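Local coordinates for protein restriction endonuclease Hpy99I (Helicobacter pylori, PDB 3GOX) that binds its DNA target through a two-subunit assembly and, as a beta-beta-alpha-Me type II restriction endonuclease, presumably cuts both strands there, at residues 94-97 with 98-102; 118-121 with 122-125. All coordinates share one frame; numbering follows the deposited sequence. Where two conformers were deposited one is given.

Contact 1: 94-97 with 98-102; sequences QTDA and KGRKT. With nucleotides of chain D; nucleotides of chain C.
Lys98 meets Asp96 at the tip of a hairpin: its backbone N gives a weak bond to Asp96 OD1. Its long side chain then leaves the turn, and in the conformer given Lys98 NZ donates to OP1 of DC3 of chain D at 2.7 Å. Ala97 N donates to OP2 of the same phosphate, so in that conformer the turn grips both of these oxygens. Gly99 closes the type I turn that starts at Asp96, with Gly99 N 2.9 Å from Asp96 O. The methyl CG2 of Thr95 lies against the carbonyl carbon of Gly99. Arg100 is tied to Asp96 more than once. Arg100 N reaches Asp96 OD1 at 2.9 Å from above the carboxylate plane. Arg100 NE meets Asp96 OD2 at 3.0 Å in a salt bridge on the syn lone pair, and NH2 adds a weak bond to the same oxygen. Asp96 CG sits between its own backbone N and carbonyl carbon (chi1 65°), which turns the carboxylate back over the turn. The planes of the carboxylate and the guanidinium are 39° apart. Lys71 is a further salt-bridge partner of Asp96 OD2. Lys101 runs alongside Thr95, pointing the same way. Lys101 NZ donates to Thr95 OG1 at 2.7 Å and also forms a salt bridge with a DNA phosphate. Thr102 and Gln94 form an antiparallel hydrogen-bonded pair, while Thr102 OG1 turns to Lys71. The Gln94 amide is held by its OE1, which accepts from Thr95 N in plane on a lone pair. That leaves Gln94 NE2 to donate almost straight (172°) to O6 of DG4 of chain C, at 2.9 Å. This is a DNA-reading beta hairpin: a base contact on the strand and phosphate contacts at the turn.

Contact 2: 118-121 with 122-125; sequences KLSS and TEKK
Leu119 lays its two methyl groups against the first turn of helix 121-128. This helix start carries an N-cap: Ser120 is the cap residue, and Ser120 OG accepts from Glu123 N at 3.1 Å. Leu119 CD1 touches Glu123 CB at 3.6 Å, and Leu119 CD2 lies 3.8 Å from Lys124 CB. The leucine side chain crosses both of these at about a right angle. Its CG stands anti to the backbone N (chi1 180°), which carries the methyls forward to the helix. Leu119 also packs on His157 and His159 of strand 155-159. The capping hydroxyl is set between the backbone N and carbonyl carbon of Ser120 (chi1 78°), turned to the amide it caps. Glu123 CG lies close beside it. The helical bonds follow at once: Lys124 N to Ser120 O at 2.9 Å, then Lys125 N to Ser121 O. Together the cap and these bonds satisfy three amides at the helix start. The carboxylate of Glu123 leads away from the cap, and its OE1 accepts from Gly166 N. The helix start is thereby tied to strand 166-171. The aliphatic chain of Lys125 lies over the carbonyl oxygen of Ser121, with CG the nearest carbon. One water joins Thr122 OG1, at 3.1 Å, to Ser121 OG by a weak hydrogen bond.

From the N terminus, the chain passes the five-stranded SH3-like sheet and the first cysteines of one zinc site, Cys78 and Cys81. Contact 1 then closes the hairpin of strands 92-95 and 101-103. Cys107 and Cys110 complete that zinc site. Helix 108-115 follows, and contact 2 opens in the loop after it, at the start of helix 121-128. The two are in series; neither nests in the other nor crosses it. The centres of contact 1 and contact 2 are about 32 Å apart, and the nearest atoms of contact 1 and contact 2 are about 17 Å apart. Contact 1 ties a hairpin to DNA, whereas contact 2 ties a helix start to strands 155-159 and 166-171.

Contact 1: 94-97 with 98-102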
loop_
_atom_site.group_PDB
_atom_site.type_symbol
_atom_site.label_atom_id
_atom_site.label_comp_id
_atom_site.label_asym_id
_atom_site.label_seq_id
_atom_site.Cartn_x
_atom_site.Cartn_y
_atom_site.Cartn_z
ATOM N N GLN A 94 -4.412 -6.273 -11.513
ATOM C CA GLN A 94 -4.948 -4.920 -11.682
ATOM C C GLN A 94 -5.045 -4.588 -13.184
ATOM O O GLN A 94 -4.699 -5.408 -14.041
ATOM C CB GLN A 94 -4.080 -3.880 -10.935
ATOM C CG GLN A 94 -4.641 -3.404 -9.592
ATOM C CD GLN A 94 -5.911 -2.552 -9.743
ATOM O OE1 GLN A 94 -6.435 -2.366 -10.844
ATOM N NE2 GLN A 94 -6.412 -2.025 -8.620
ATOM N N THR A 95 -5.538 -3.387 -13.470
ATOM C CA THR A 95 -5.690 -2.865 -14.822
ATOM C C THR A 95 -5.190 -1.427 -14.795
ATOM O O THR A 95 -5.548 -0.679 -13.873
ATOM C CB THR A 95 -7.178 -2.846 -15.258
ATOM O OG1 THR A 95 -7.792 -4.113 -14.988
ATOM C CG2 THR A 95 -7.305 -2.522 -16.736
ATOM N N ASP A 96 -4.372 -1.035 -15.774
ATOM C CA ASP A 96 -3.880 0.347 -15.846
ATOM C C ASP A 96 -4.853 1.243 -16.633
ATOM O O ASP A 96 -5.864 0.763 -17.147
ATOM C CB ASP A 96 -2.440 0.425 -16.400
ATOM C CG ASP A 96 -2.315 -0.034 -17.846
ATOM O OD1 ASP A 96 -3.289 0.060 -18.630
ATOM O OD2 ASP A 96 -1.207 -0.496 -18.192
ATOM N N ALA A 97 -4.533 2.537 -16.709
ATOM C CA ALA A 97 -5.403 3.541 -17.344
ATOM C C ALA A 97 -5.617 3.253 -18.822
ATOM O O ALA A 97 -6.620 3.673 -19.395
ATOM C CB ALA A 97 -4.815 4.943 -17.171
ATOM N N LYS A 98 -4.669 2.547 -19.426
ATOM C CA LYS A 98 -4.739 2.171 -20.838
ATOM C C LYS A 98 -5.437 0.823 -21.065
ATOM O O LYS A 98 -5.426 0.294 -22.180
ATOM C CB LYS A 98 -3.326 2.134 -21.416
ATOM C CG LYS A 98 -2.559 3.442 -21.220
ATOM C CD LYS A 98 -1.070 3.272 -21.480
ATOM C CE LYS A 98 -0.278 4.482 -20.990
ATOM N NZ LYS A 98 -0.250 4.587 -19.503
ATOM N N GLY A 99 -6.028 0.267 -20.008
ATOM C CA GLY A 99 -6.801 -0.975 -20.100
ATOM C C GLY A 99 -5.984 -2.262 -20.101
ATOM O O GLY A 99 -6.548 -3.348 -20.215
ATOM N N ARG A 100 -4.665 -2.158 -19.970
ATOM C CA ARG A 100 -3.798 -3.342 -19.991
ATOM C C ARG A 100 -3.739 -3.989 -18.612
ATOM O O ARG A 100 -3.812 -3.304 -17.585
ATOM C CB ARG A 100 -2.385 -2.979 -20.445
ATOM C CG ARG A 100 -2.331 -2.234 -21.771
ATOM C CD ARG A 100 -0.935 -1.729 -22.065
ATOM N NE ARG A 100 -0.466 -0.782 -21.054
ATOM C CZ ARG A 100 0.776 -0.303 -20.970
ATOM N NH1 ARG A 100 1.711 -0.658 -21.852
ATOM N NH2 ARG A 100 1.092 0.545 -19.997
ATOM N N LYS A 101 -3.587 -5.309 -18.588
ATOM C CA LYS A 101 -3.583 -6.043 -17.328
ATOM C C LYS A 101 -2.191 -6.115 -16.729
ATOM O O LYS A 101 -1.184 -6.311 -17.417
ATOM C CB LYS A 101 -4.172 -7.443 -17.501
ATOM C CG LYS A 101 -5.633 -7.466 -17.948
ATOM C CD LYS A 101 -6.582 -6.788 -16.959
ATOM C CE LYS A 101 -7.993 -6.693 -17.504
ATOM N NZ LYS A 101 -8.909 -5.967 -16.574
ATOM N N THR A 102 -2.157 -5.937 -15.417
ATOM C CA THR A 102 -0.944 -5.947 -14.635
ATOM C C THR A 102 -0.981 -7.222 -13.795
ATOM O O THR A 102 -2.011 -7.547 -13.201
ATOM C CB THR A 102 -0.862 -4.707 -13.720
ATOM O OG1 THR A 102 -1.187 -3.524 -14.475
ATOM C CG2 THR A 102 0.537 -4.573 -13.090
ATOM P P DC D 3 -1.233 4.341 -15.935
ATOM O OP1 DC D 3 -0.794 3.540 -17.104
ATOM O OP2 DC D 3 -2.552 4.066 -15.308
ATOM O "O5'" DC D 3 -0.113 4.207 -14.814
ATOM C "C5'" DC D 3 1.275 4.249 -15.147
ATOM C "C4'" DC D 3 2.098 3.924 -13.925
ATOM O "O4'" DC D 3 1.951 4.961 -12.936
ATOM C "C3'" DC D 3 1.641 2.656 -13.220
ATOM O "O3'" DC D 3 2.232 1.525 -13.869
ATOM C "C2'" DC D 3 2.153 2.866 -11.809
ATOM C "C1'" DC D 3 2.099 4.390 -11.639
ATOM N N1 DC D 3 1.010 4.905 -10.796
ATOM C C2 DC D 3 1.261 5.140 -9.439
ATOM O O2 DC D 3 2.377 4.848 -8.978
ATOM N N3 DC D 3 0.287 5.678 -8.669
ATOM C C4 DC D 3 -0.902 5.966 -9.202
ATOM N N4 DC D 3 -1.820 6.523 -8.411
ATOM C C5 DC D 3 -1.199 5.704 -10.570
ATOM C C6 DC D 3 -0.225 5.176 -11.323
ATOM P P DG C 4 -11.990 0.979 -6.602
ATOM O OP1 DG C 4 -13.174 1.846 -6.841
ATOM O OP2 DG C 4 -10.913 0.910 -7.626
ATOM O "O5'" DG C 4 -11.358 1.416 -5.206
ATOM C "C5'" DG C 4 -12.082 1.194 -3.995
ATOM C "C4'" DG C 4 -11.203 1.411 -2.784
ATOM O "O4'" DG C 4 -10.073 0.506 -2.826
ATOM C "C3'" DG C 4 -10.590 2.796 -2.623
ATOM O "O3'" DG C 4 -10.317 2.993 -1.232
ATOM C "C2'" DG C 4 -9.296 2.658 -3.407
ATOM C "C1'" DG C 4 -8.866 1.244 -3.035
ATOM N N9 DG C 4 -8.081 0.530 -4.041
ATOM C C8 DG C 4 -8.331 0.453 -5.391
ATOM N N7 DG C 4 -7.488 -0.316 -6.027
ATOM C C5 DG C 4 -6.620 -0.766 -5.041
ATOM C C6 DG C 4 -5.506 -1.655 -5.120
ATOM O O6 DG C 4 -5.065 -2.263 -6.107
ATOM N N1 DG C 4 -4.896 -1.821 -3.882
ATOM C C2 DG C 4 -5.304 -1.227 -2.714
ATOM N N2 DG C 4 -4.567 -1.495 -1.623
ATOM N N3 DG C 4 -6.353 -0.421 -2.621
ATOM C C4 DG C 4 -6.959 -0.235 -3.812
ATOM P P DC C 3 -12.431 -2.932 -10.559
ATOM O OP1 DC C 3 -13.506 -1.929 -10.766
ATOM O OP2 DC C 3 -11.137 -2.782 -11.274
ATOM O "O5'" DC C 3 -12.129 -3.007 -8.999
ATOM C "C5'" DC C 3 -13.186 -3.041 -8.041
ATOM C "C4'" DC C 3 -12.615 -2.864 -6.655
ATOM O "O4'" DC C 3 -11.758 -3.972 -6.317
ATOM C "C3'" DC C 3 -11.722 -1.639 -6.532
ATOM O "O3'" DC C 3 -12.546 -0.493 -6.298
ATOM C "C2'" DC C 3 -10.844 -1.992 -5.347
ATOM C "C1'" DC C 3 -10.761 -3.525 -5.404
ATOM N N1 DC C 3 -9.472 -4.089 -5.840
ATOM C C2 DC C 3 -8.513 -4.409 -4.875
ATOM O O2 DC C 3 -8.749 -4.147 -3.689
ATOM N N3 DC C 3 -7.355 -4.995 -5.259
ATOM C C4 DC C 3 -7.134 -5.249 -6.551
ATOM N N4 DC C 3 -5.997 -5.864 -6.880
ATOM C C5 DC C 3 -8.074 -4.897 -7.560
ATOM C C6 DC C 3 -9.219 -4.322 -7.164
#

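Contact 2: 118-121 with 122-125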
loop_
_atom_site.group_PDB
_atom_site.type_symbol
_atom_site.label_atom_id
_atom_site.label_comp_id
_atom_site.label_asym_id
_atom_site.label_seq_id
_atom_site.Cartn_x
_atom_site.Cartn_y
_atom_site.Cartn_z
ATOM N N LYS A 118 -4.276 -19.844 4.852
ATOM C CA LYS A 118 -5.524 -19.098 4.714
ATOM C C LYS A 118 -6.268 -19.009 6.047
ATOM O O LYS A 118 -6.045 -19.809 6.962
ATOM C CB LYS A 118 -6.442 -19.758 3.679
ATOM C CG LYS A 118 -5.920 -19.725 2.257
ATOM C CD LYS A 118 -5.859 -18.296 1.672
ATOM C CE LYS A 118 -4.661 -18.125 0.753
ATOM N NZ LYS A 118 -3.396 -18.537 1.455
ATOM N N LEU A 119 -7.139 -18.013 6.148
ATOM C CA LEU A 119 -8.044 -17.897 7.290
ATOM C C LEU A 119 -8.957 -19.120 7.315
ATOM O O LEU A 119 -9.626 -19.418 6.322
ATOM C CB LEU A 119 -8.864 -16.612 7.173
ATOM C CG LEU A 119 -9.874 -16.314 8.282
ATOM C CD1 LEU A 119 -9.169 -16.094 9.616
ATOM C CD2 LEU A 119 -10.726 -15.110 7.894
ATOM N N SER A 120 -8.968 -19.837 8.440
ATOM C CA SER A 120 -9.797 -21.031 8.571
ATOM C C SER A 120 -11.282 -20.667 8.548
ATOM O O SER A 120 -11.668 -19.534 8.841
ATOM C CB SER A 120 -9.450 -21.811 9.844
ATOM O OG SER A 120 -10.011 -21.215 10.997
ATOM N N SER A 121 -12.108 -21.642 8.188
ATOM C CA SER A 121 -13.554 -21.438 8.095
ATOM C C SER A 121 -14.181 -21.077 9.443
ATOM O O SER A 121 -15.021 -20.188 9.502
ATOM C CB SER A 121 -14.238 -22.682 7.518
ATOM O OG SER A 121 -13.985 -23.827 8.312
ATOM N N THR A 122 -13.759 -21.746 10.516
ATOM C CA THR A 122 -14.272 -21.425 11.862
ATOM C C THR A 122 -13.766 -20.056 12.342
ATOM O O THR A 122 -14.484 -19.334 13.014
ATOM C CB THR A 122 -13.946 -22.515 12.917
ATOM O OG1 THR A 122 -12.530 -22.601 13.135
ATOM C CG2 THR A 122 -14.473 -23.867 12.457
ATOM N N GLU A 123 -12.536 -19.691 11.991
ATOM C CA GLU A 123 -12.022 -18.363 12.343
ATOM C C GLU A 123 -12.735 -17.250 11.569
ATOM O O GLU A 123 -13.002 -16.185 12.119
ATOM C CB GLU A 123 -10.512 -18.291 12.122
ATOM C CG GLU A 123 -9.715 -19.057 13.179
ATOM C CD GLU A 123 -9.680 -18.352 14.523
ATOM O OE1 GLU A 123 -9.509 -17.126 14.564
ATOM O OE2 GLU A 123 -9.841 -19.020 15.564
ATOM N N LYS A 124 -13.046 -17.508 10.301
ATOM C CA LYS A 124 -13.836 -16.582 9.498
ATOM C C LYS A 124 -15.237 -16.376 10.072
ATOM O O LYS A 124 -15.673 -15.241 10.213
ATOM C CB LYS A 124 -13.945 -17.052 8.044
ATOM C CG LYS A 124 -14.789 -16.105 7.175
ATOM C CD LYS A 124 -14.650 -16.401 5.701
ATOM C CE LYS A 124 -15.288 -15.303 4.844
ATOM N NZ LYS A 124 -14.703 -15.290 3.466
ATOM N N LYS A 125 -15.940 -17.467 10.386
ATOM C CA LYS A 125 -17.281 -17.363 10.974
ATOM C C LYS A 125 -17.248 -16.567 12.273
ATOM O O LYS A 125 -18.121 -15.749 12.531
ATOM C CB LYS A 125 -17.866 -18.754 11.214
ATOM C CG LYS A 125 -18.391 -19.420 9.945
ATOM C CD LYS A 125 -18.681 -20.908 10.150
ATOM C CE LYS A 125 -18.541 -21.707 8.847
ATOM N NZ LYS A 125 -17.945 -23.065 9.071
HETATM O O HOH W 1 -11.708 -24.348 10.765
#